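Local coordinates for peptidase M16 C-terminal domain-containing protein (Enterococcus faecalis, PDB 3D3Y) that is of unknown function but is related to the M16 metallopeptidases, probably as a member without peptidase activity, at residues A[355-367]-A[386-398]. Sequence-based numbering, arbitrary orientation.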
ATOM      1  N   ALA A 355       1.814  21.790  10.860  1.00 32.75           N
ATOM      2  CA  ALA A 355       2.713  21.255  11.901  1.00 32.90           C
ATOM      3  C   ALA A 355       2.670  19.719  11.953  1.00 33.81           C
ATOM      4  O   ALA A 355       3.714  19.049  11.950  1.00 32.32           O
ATOM      5  CB  ALA A 355       2.343  21.858  13.291  1.00 33.93           C
HETATM    6  N   MSE A 356       1.458  19.165  11.941  1.00 34.17           N
HETATM    7  CA  MSE A 356       1.299  17.715  12.058  1.00 37.32           C
HETATM    8  C   MSE A 356       1.759  16.996  10.789  1.00 34.98           C
HETATM    9  O   MSE A 356       2.364  15.947  10.870  1.00 34.03           O
HETATM   10  CB  MSE A 356      -0.141  17.333  12.446  1.00 36.13           C
HETATM   11  CG  MSE A 356      -0.430  17.665  13.927  1.00 41.63           C
HETATM   12 SE   MSE A 356      -2.236  17.238  14.458  0.80 46.34          SE
HETATM   13  CE  MSE A 356      -1.996  15.307  14.669  1.00 45.87           C
ATOM     14  N   LEU A 357       1.493  17.580   9.624  1.00 34.24           N
ATOM     15  CA  LEU A 357       2.024  17.006   8.387  1.00 33.83           C
ATOM     16  C   LEU A 357       3.556  17.023   8.397  1.00 33.80           C
ATOM     17  O   LEU A 357       4.185  15.994   8.116  1.00 33.96           O
ATOM     18  CB  LEU A 357       1.471  17.718   7.138  1.00 32.30           C
ATOM     19  CG  LEU A 357       0.002  17.421   6.812  1.00 32.81           C
ATOM     20  CD1 LEU A 357      -0.547  18.421   5.792  1.00 31.93           C
ATOM     21  CD2 LEU A 357      -0.235  15.976   6.317  1.00 31.66           C
ATOM     22  N   LYS A 358       4.155  18.165   8.744  1.00 33.86           N
ATOM     23  CA  LYS A 358       5.620  18.254   8.810  1.00 35.35           C
ATOM     24  C   LYS A 358       6.191  17.282   9.813  1.00 35.95           C
ATOM     25  O   LYS A 358       7.135  16.579   9.501  1.00 36.69           O
ATOM     26  CB  LYS A 358       6.103  19.672   9.149  1.00 34.89           C
ATOM     27  CG  LYS A 358       5.894  20.675   7.985  1.00 35.54           C
ATOM     28  CD  LYS A 358       6.428  22.054   8.339  1.00 36.49           C
ATOM     29  CE  LYS A 358       5.609  22.701   9.447  1.00 35.14           C
ATOM     30  NZ  LYS A 358       6.038  24.121   9.521  1.00 35.20           N
ATOM     31  N   ASN A 359       5.618  17.234  11.012  1.00 37.35           N
ATOM     32  CA  ASN A 359       6.126  16.328  12.048  1.00 39.10           C
ATOM     33  C   ASN A 359       6.141  14.866  11.574  1.00 38.68           C
ATOM     34  O   ASN A 359       7.116  14.131  11.801  1.00 37.79           O
ATOM     35  CB  ASN A 359       5.319  16.453  13.359  1.00 40.15           C
ATOM     36  CG  ASN A 359       5.573  17.785  14.105  1.00 43.68           C
ATOM     37  OD1 ASN A 359       6.577  18.480  13.879  1.00 46.00           O
ATOM     38  ND2 ASN A 359       4.643  18.140  15.008  1.00 47.77           N
ATOM     39  N   GLN A 360       5.056  14.450  10.927  1.00 38.78           N
ATOM     40  CA  GLN A 360       4.957  13.079  10.426  1.00 39.30           C
ATOM     41  C   GLN A 360       5.997  12.772   9.353  1.00 38.96           C
ATOM     42  O   GLN A 360       6.702  11.785   9.453  1.00 38.74           O
ATOM     43  CB  GLN A 360       3.528  12.755   9.982  1.00 39.47           C
ATOM     44  CG  GLN A 360       2.600  12.765  11.174  1.00 43.75           C
ATOM     45  CD  GLN A 360       1.140  12.485  10.856  1.00 49.96           C
ATOM     46  OE1 GLN A 360       0.737  12.362   9.686  1.00 53.63           O
ATOM     47  NE2 GLN A 360       0.326  12.397  11.918  1.00 52.16           N
ATOM     48  N   TYR A 361       6.118  13.634   8.351  1.00 38.71           N
ATOM     49  CA  TYR A 361       7.139  13.489   7.334  1.00 39.54           C
ATOM     50  C   TYR A 361       8.543  13.407   7.933  1.00 40.55           C
ATOM     51  O   TYR A 361       9.299  12.481   7.624  1.00 41.19           O
ATOM     52  CB  TYR A 361       7.069  14.681   6.377  1.00 38.59           C
ATOM     53  CG  TYR A 361       8.037  14.647   5.222  1.00 38.06           C
ATOM     54  CD1 TYR A 361       7.742  13.949   4.048  1.00 38.41           C
ATOM     55  CD2 TYR A 361       9.226  15.364   5.279  1.00 36.46           C
ATOM     56  CE1 TYR A 361       8.636  13.960   2.973  1.00 37.60           C
ATOM     57  CE2 TYR A 361      10.097  15.388   4.236  1.00 38.52           C
ATOM     58  CZ  TYR A 361       9.809  14.686   3.084  1.00 38.54           C
ATOM     59  OH  TYR A 361      10.731  14.722   2.062  1.00 37.13           O
ATOM     60  N   ILE A 362       8.899  14.380   8.773  1.00 41.40           N
ATOM     61  CA  ILE A 362      10.234  14.418   9.377  1.00 42.36           C
ATOM     62  C   ILE A 362      10.554  13.128  10.125  1.00 43.90           C
ATOM     63  O   ILE A 362      11.644  12.556   9.973  1.00 44.13           O
ATOM     64  CB  ILE A 362      10.412  15.660  10.283  1.00 42.62           C
ATOM     65  CG1 ILE A 362      10.490  16.931   9.402  1.00 41.74           C
ATOM     66  CG2 ILE A 362      11.653  15.520  11.193  1.00 41.81           C
ATOM     67  CD1 ILE A 362      10.423  18.246  10.156  1.00 42.38           C
ATOM     68  N   LEU A 363       9.593  12.655  10.906  1.00 45.17           N
ATOM     69  CA  LEU A 363       9.733  11.399  11.644  1.00 46.92           C
ATOM     70  C   LEU A 363      10.259  10.263  10.749  1.00 47.26           C
ATOM     71  O   LEU A 363      11.169   9.526  11.137  1.00 46.98           O
ATOM     72  CB  LEU A 363       8.380  10.991  12.243  1.00 46.80           C
ATOM     73  CG  LEU A 363       8.398  10.518  13.695  1.00 49.88           C
ATOM     74  CD1 LEU A 363       7.935  11.665  14.612  1.00 52.18           C
ATOM     75  CD2 LEU A 363       7.533   9.270  13.907  1.00 50.77           C
ATOM     76  N   ALA A 364       9.690  10.139   9.551  1.00 48.04           N
ATOM     77  CA  ALA A 364      10.047   9.049   8.638  1.00 48.65           C
ATOM     78  C   ALA A 364      11.371   9.248   7.882  1.00 49.23           C
ATOM     79  O   ALA A 364      11.867   8.321   7.218  1.00 49.01           O
ATOM     80  CB  ALA A 364       8.909   8.765   7.694  1.00 48.96           C
ATOM     81  N   LEU A 365      11.961  10.440   8.008  1.00 49.85           N
ATOM     82  CA  LEU A 365      13.265  10.744   7.390  1.00 50.21           C
ATOM     83  C   LEU A 365      14.372   9.784   7.833  1.00 50.40           C
ATOM     84  O   LEU A 365      15.350   9.566   7.097  1.00 50.85           O
ATOM     85  CB  LEU A 365      13.713  12.187   7.686  1.00 50.26           C
ATOM     86  CG  LEU A 365      13.163  13.345   6.843  1.00 50.85           C
ATOM     87  CD1 LEU A 365      14.067  14.579   6.970  1.00 51.38           C
ATOM     88  CD2 LEU A 365      13.015  12.950   5.386  1.00 51.92           C
ATOM     89  N   ASP A 366      14.215   9.216   9.030  1.00 49.76           N
ATOM     90  CA  ASP A 366      15.244   8.369   9.606  1.00 49.56           C
ATOM     91  C   ASP A 366      15.150   6.925   9.122  1.00 47.99           C
ATOM     92  O   ASP A 366      16.171   6.233   8.963  1.00 47.85           O
ATOM     93  CB  ASP A 366      15.169   8.419  11.133  1.00 50.71           C
ATOM     94  CG  ASP A 366      15.885   9.624  11.707  1.00 53.63           C
ATOM     95  OD1 ASP A 366      16.295  10.521  10.916  1.00 56.29           O
ATOM     96  OD2 ASP A 366      16.045   9.664  12.952  1.00 57.96           O
ATOM     97  N   ASN A 367      13.920   6.496   8.884  1.00 45.39           N
ATOM     98  CA  ASN A 367      13.611   5.100   8.663  1.00 43.91           C
ATOM     99  C   ASN A 367      14.142   4.498   7.336  1.00 41.70           C
ATOM    100  O   ASN A 367      13.841   5.008   6.260  1.00 40.61           O
ATOM    101  CB  ASN A 367      12.097   4.921   8.795  1.00 44.51           C
ATOM    102  CG  ASN A 367      11.699   3.484   8.786  1.00 47.05           C
ATOM    103  OD1 ASN A 367      11.487   2.896   7.725  1.00 48.99           O
ATOM    104  ND2 ASN A 367      11.592   2.891   9.974  1.00 49.97           N
ATOM    105  N   LEU A 386      11.537  15.440  -4.757  1.00 45.04           N
ATOM    106  CA  LEU A 386      11.632  16.605  -3.876  1.00 43.44           C
ATOM    107  C   LEU A 386      12.550  16.295  -2.697  1.00 42.41           C
ATOM    108  O   LEU A 386      12.461  15.226  -2.111  1.00 42.18           O
ATOM    109  CB  LEU A 386      10.232  17.039  -3.418  1.00 43.44           C
ATOM    110  CG  LEU A 386       9.611  18.313  -4.009  1.00 44.42           C
ATOM    111  CD1 LEU A 386      10.050  18.655  -5.430  1.00 44.57           C
ATOM    112  CD2 LEU A 386       8.118  18.360  -3.939  1.00 42.84           C
ATOM    113  N   THR A 387      13.449  17.214  -2.376  1.00 41.27           N
ATOM    114  CA  THR A 387      14.289  17.035  -1.207  1.00 40.04           C
ATOM    115  C   THR A 387      13.410  17.248   0.017  1.00 39.35           C
ATOM    116  O   THR A 387      12.290  17.767  -0.085  1.00 37.79           O
ATOM    117  CB  THR A 387      15.481  18.002  -1.167  1.00 40.16           C
ATOM    118  OG1 THR A 387      15.017  19.345  -0.926  1.00 39.14           O
ATOM    119  CG2 THR A 387      16.271  17.941  -2.459  1.00 40.48           C
ATOM    120  N   ALA A 388      13.912  16.839   1.172  1.00 38.58           N
ATOM    121  CA  ALA A 388      13.168  17.026   2.412  1.00 38.72           C
ATOM    122  C   ALA A 388      12.935  18.518   2.659  1.00 37.97           C
ATOM    123  O   ALA A 388      11.836  18.907   3.022  1.00 38.04           O
ATOM    124  CB  ALA A 388      13.898  16.376   3.585  1.00 39.13           C
ATOM    125  N   GLU A 389      13.963  19.336   2.446  1.00 37.61           N
ATOM    126  CA  GLU A 389      13.836  20.797   2.530  1.00 37.76           C
ATOM    127  C   GLU A 389      12.717  21.372   1.627  1.00 35.74           C
ATOM    128  O   GLU A 389      11.939  22.211   2.076  1.00 34.61           O
ATOM    129  CB  GLU A 389      15.184  21.492   2.254  1.00 37.48           C
ATOM    130  CG  GLU A 389      15.088  23.016   2.204  1.00 40.15           C
ATOM    131  CD  GLU A 389      16.438  23.751   2.261  1.00 42.00           C
ATOM    132  OE1 GLU A 389      17.510  23.115   2.091  1.00 46.36           O
ATOM    133  OE2 GLU A 389      16.419  24.992   2.478  1.00 47.64           O
ATOM    134  N   GLU A 390      12.633  20.927   0.375  1.00 34.31           N
ATOM    135  CA  GLU A 390      11.601  21.438  -0.524  1.00 34.34           C
ATOM    136  C   GLU A 390      10.201  20.918  -0.178  1.00 32.91           C
ATOM    137  O   GLU A 390       9.205  21.634  -0.310  1.00 32.26           O
ATOM    138  CB  GLU A 390      11.932  21.125  -1.985  1.00 35.33           C
ATOM    139  CG  GLU A 390      10.799  21.540  -2.986  1.00 39.31           C
ATOM    140  CD  GLU A 390      10.636  23.072  -3.163  1.00 42.73           C
ATOM    141  OE1 GLU A 390      11.508  23.822  -2.682  1.00 44.76           O
ATOM    142  OE2 GLU A 390       9.649  23.527  -3.807  1.00 45.63           O
ATOM    143  N   TRP A 391      10.129  19.674   0.278  1.00 31.86           N
ATOM    144  CA  TRP A 391       8.852  19.095   0.713  1.00 32.42           C
ATOM    145  C   TRP A 391       8.260  19.973   1.817  1.00 31.71           C
ATOM    146  O   TRP A 391       7.105  20.415   1.739  1.00 30.96           O
ATOM    147  CB  TRP A 391       9.056  17.641   1.187  1.00 32.95           C
ATOM    148  CG  TRP A 391       7.771  16.908   1.378  1.00 32.77           C
ATOM    149  CD1 TRP A 391       7.156  16.066   0.485  1.00 33.75           C
ATOM    150  CD2 TRP A 391       6.911  16.975   2.527  1.00 34.86           C
ATOM    151  NE1 TRP A 391       5.967  15.599   1.015  1.00 35.81           N
ATOM    152  CE2 TRP A 391       5.791  16.139   2.263  1.00 32.94           C
ATOM    153  CE3 TRP A 391       6.992  17.639   3.755  1.00 32.86           C
ATOM    154  CZ2 TRP A 391       4.759  15.941   3.191  1.00 36.83           C
ATOM    155  CZ3 TRP A 391       5.947  17.453   4.684  1.00 34.86           C
ATOM    156  CH2 TRP A 391       4.849  16.611   4.394  1.00 34.15           C
ATOM    157  N   ILE A 392       9.075  20.237   2.833  1.00 31.86           N
ATOM    158  CA  ILE A 392       8.685  21.091   3.961  1.00 32.62           C
ATOM    159  C   ILE A 392       8.304  22.517   3.523  1.00 32.50           C
ATOM    160  O   ILE A 392       7.295  23.067   3.974  1.00 32.27           O
ATOM    161  CB  ILE A 392       9.815  21.111   5.041  1.00 32.82           C
ATOM    162  CG1 ILE A 392       9.819  19.792   5.813  1.00 34.60           C
ATOM    163  CG2 ILE A 392       9.657  22.300   6.034  1.00 33.23           C
ATOM    164  CD1 ILE A 392      11.197  19.370   6.307  1.00 40.11           C
ATOM    165  N   ALA A 393       9.105  23.112   2.647  1.00 31.76           N
ATOM    166  CA  ALA A 393       8.783  24.427   2.092  1.00 31.77           C
ATOM    167  C   ALA A 393       7.399  24.429   1.387  1.00 32.26           C
ATOM    168  O   ALA A 393       6.582  25.358   1.541  1.00 31.99           O
ATOM    169  CB  ALA A 393       9.877  24.863   1.134  1.00 31.45           C
ATOM    170  N   ARG A 394       7.127  23.374   0.635  1.00 31.47           N
ATOM    171  CA  ARG A 394       5.868  23.316  -0.093  1.00 31.51           C
ATOM    172  C   ARG A 394       4.677  23.158   0.850  1.00 32.13           C
ATOM    173  O   ARG A 394       3.639  23.823   0.652  1.00 32.70           O
ATOM    174  CB  ARG A 394       5.914  22.256  -1.192  1.00 30.17           C
ATOM    175  CG  ARG A 394       6.696  22.783  -2.403  1.00 30.95           C
ATOM    176  CD  ARG A 394       6.711  21.789  -3.524  1.00 28.87           C
ATOM    177  NE  ARG A 394       7.540  22.255  -4.632  1.00 29.36           N
ATOM    178  CZ  ARG A 394       7.416  21.803  -5.884  1.00 30.12           C
ATOM    179  NH1 ARG A 394       6.485  20.893  -6.180  1.00 28.71           N
ATOM    180  NH2 ARG A 394       8.192  22.276  -6.833  1.00 27.94           N
ATOM    181  N   ILE A 395       4.821  22.334   1.894  1.00 31.81           N
ATOM    182  CA  ILE A 395       3.781  22.313   2.948  1.00 31.73           C
ATOM    183  C   ILE A 395       3.553  23.692   3.584  1.00 32.81           C
ATOM    184  O   ILE A 395       2.402  24.182   3.700  1.00 32.20           O
ATOM    185  CB  ILE A 395       4.077  21.235   4.038  1.00 32.62           C
ATOM    186  CG1 ILE A 395       3.891  19.832   3.437  1.00 31.85           C
ATOM    187  CG2 ILE A 395       3.130  21.389   5.230  1.00 31.00           C
ATOM    188  CD1 ILE A 395       2.402  19.462   3.081  1.00 36.17           C
ATOM    189  N   ASN A 396       4.648  24.327   3.990  1.00 33.37           N
ATOM    190  CA  ASN A 396       4.589  25.685   4.562  1.00 34.16           C
ATOM    191  C   ASN A 396       3.908  26.744   3.685  1.00 34.41           C
ATOM    192  O   ASN A 396       3.251  27.634   4.201  1.00 34.44           O
ATOM    193  CB  ASN A 396       5.987  26.158   4.973  1.00 33.72           C
ATOM    194  CG  ASN A 396       6.457  25.536   6.267  1.00 34.84           C
ATOM    195  OD1 ASN A 396       5.665  25.263   7.191  1.00 34.26           O
ATOM    196  ND2 ASN A 396       7.744  25.303   6.350  1.00 35.13           N
ATOM    197  N   ALA A 397       4.049  26.624   2.362  1.00 34.78           N
ATOM    198  CA  ALA A 397       3.579  27.651   1.433  1.00 35.15           C
ATOM    199  C   ALA A 397       2.111  27.532   1.018  1.00 34.51           C
ATOM    200  O   ALA A 397       1.594  28.428   0.319  1.00 34.67           O
ATOM    201  CB  ALA A 397       4.479  27.709   0.181  1.00 35.23           C
ATOM    202  N   VAL A 398       1.447  26.435   1.406  1.00 32.75           N
ATOM    203  CA  VAL A 398       0.036  26.268   1.048  1.00 32.11           C
ATOM    204  C   VAL A 398      -0.802  27.438   1.567  1.00 31.61           C
ATOM    205  O   VAL A 398      -0.694  27.801   2.735  1.00 31.60           O
ATOM    206  CB  VAL A 398      -0.566  24.901   1.507  1.00 32.01           C
ATOM    207  CG1 VAL A 398      -2.069  24.824   1.160  1.00 30.65           C
ATOM    208  CG2 VAL A 398       0.199  23.716   0.867  1.00 30.25           C
TER
HETATM  209  O   HOH W   1       9.145  24.825   9.094  1.00 40.82           O
HETATM  210  O   HOH W   2      10.100  13.857  -0.356  1.00 50.98           O
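An antiparallel pair of helices in the C-terminal half of this M16-like chain packs around the stacked rings of Tyr361 and Trp391. The axes of 355-364 and 388-397 run 168° apart in direction and approach to 10.1 Å. The rings form an offset stack, with planes only 3° apart and the Tyr361 centroid 3.8 Å from that of the Trp391 six-membered ring. Both side chains hold CG anti to the backbone N, and the two run alongside one another in opposite senses. Tyr361 CB thereby also lies over the indole face, a CH-pi contact, while Ile395 CG1 covers the opposite face toward its rim. The phenol end reaches the start of the second helix: Tyr361 OH lies 3.4 Å from Ala388 CA, near the ring plane, and a water links it to Leu386 O. There, Thr387 OG1 caps Glu390 N.

On one flank of the stack, Lys358 bends at chi3, with Lys358 CD 4.0 Å from Ile392 CG2. Lys358 NZ donates to Asn396 OD1 at 2.6 Å; the amine meets a lone pair of the amide oxygen within the carbonyl plane (C=O...N angle 132°), and a water accepting from both Lys358 NZ and Asn396 ND2 bridges the same two side chains. Apolar contacts extend the interface at Leu357 CD1 to Ile395 CD1 (4.1 Å) and Leu365 CD1 to Ala388 CB (3.8 Å). Helix 368-380 connects the pair and supplies Lys374 for a cation-pi contact with Tyr361, while Phe273 of helix 272-284 meets Trp391 edge-to-face and also touches Ile395.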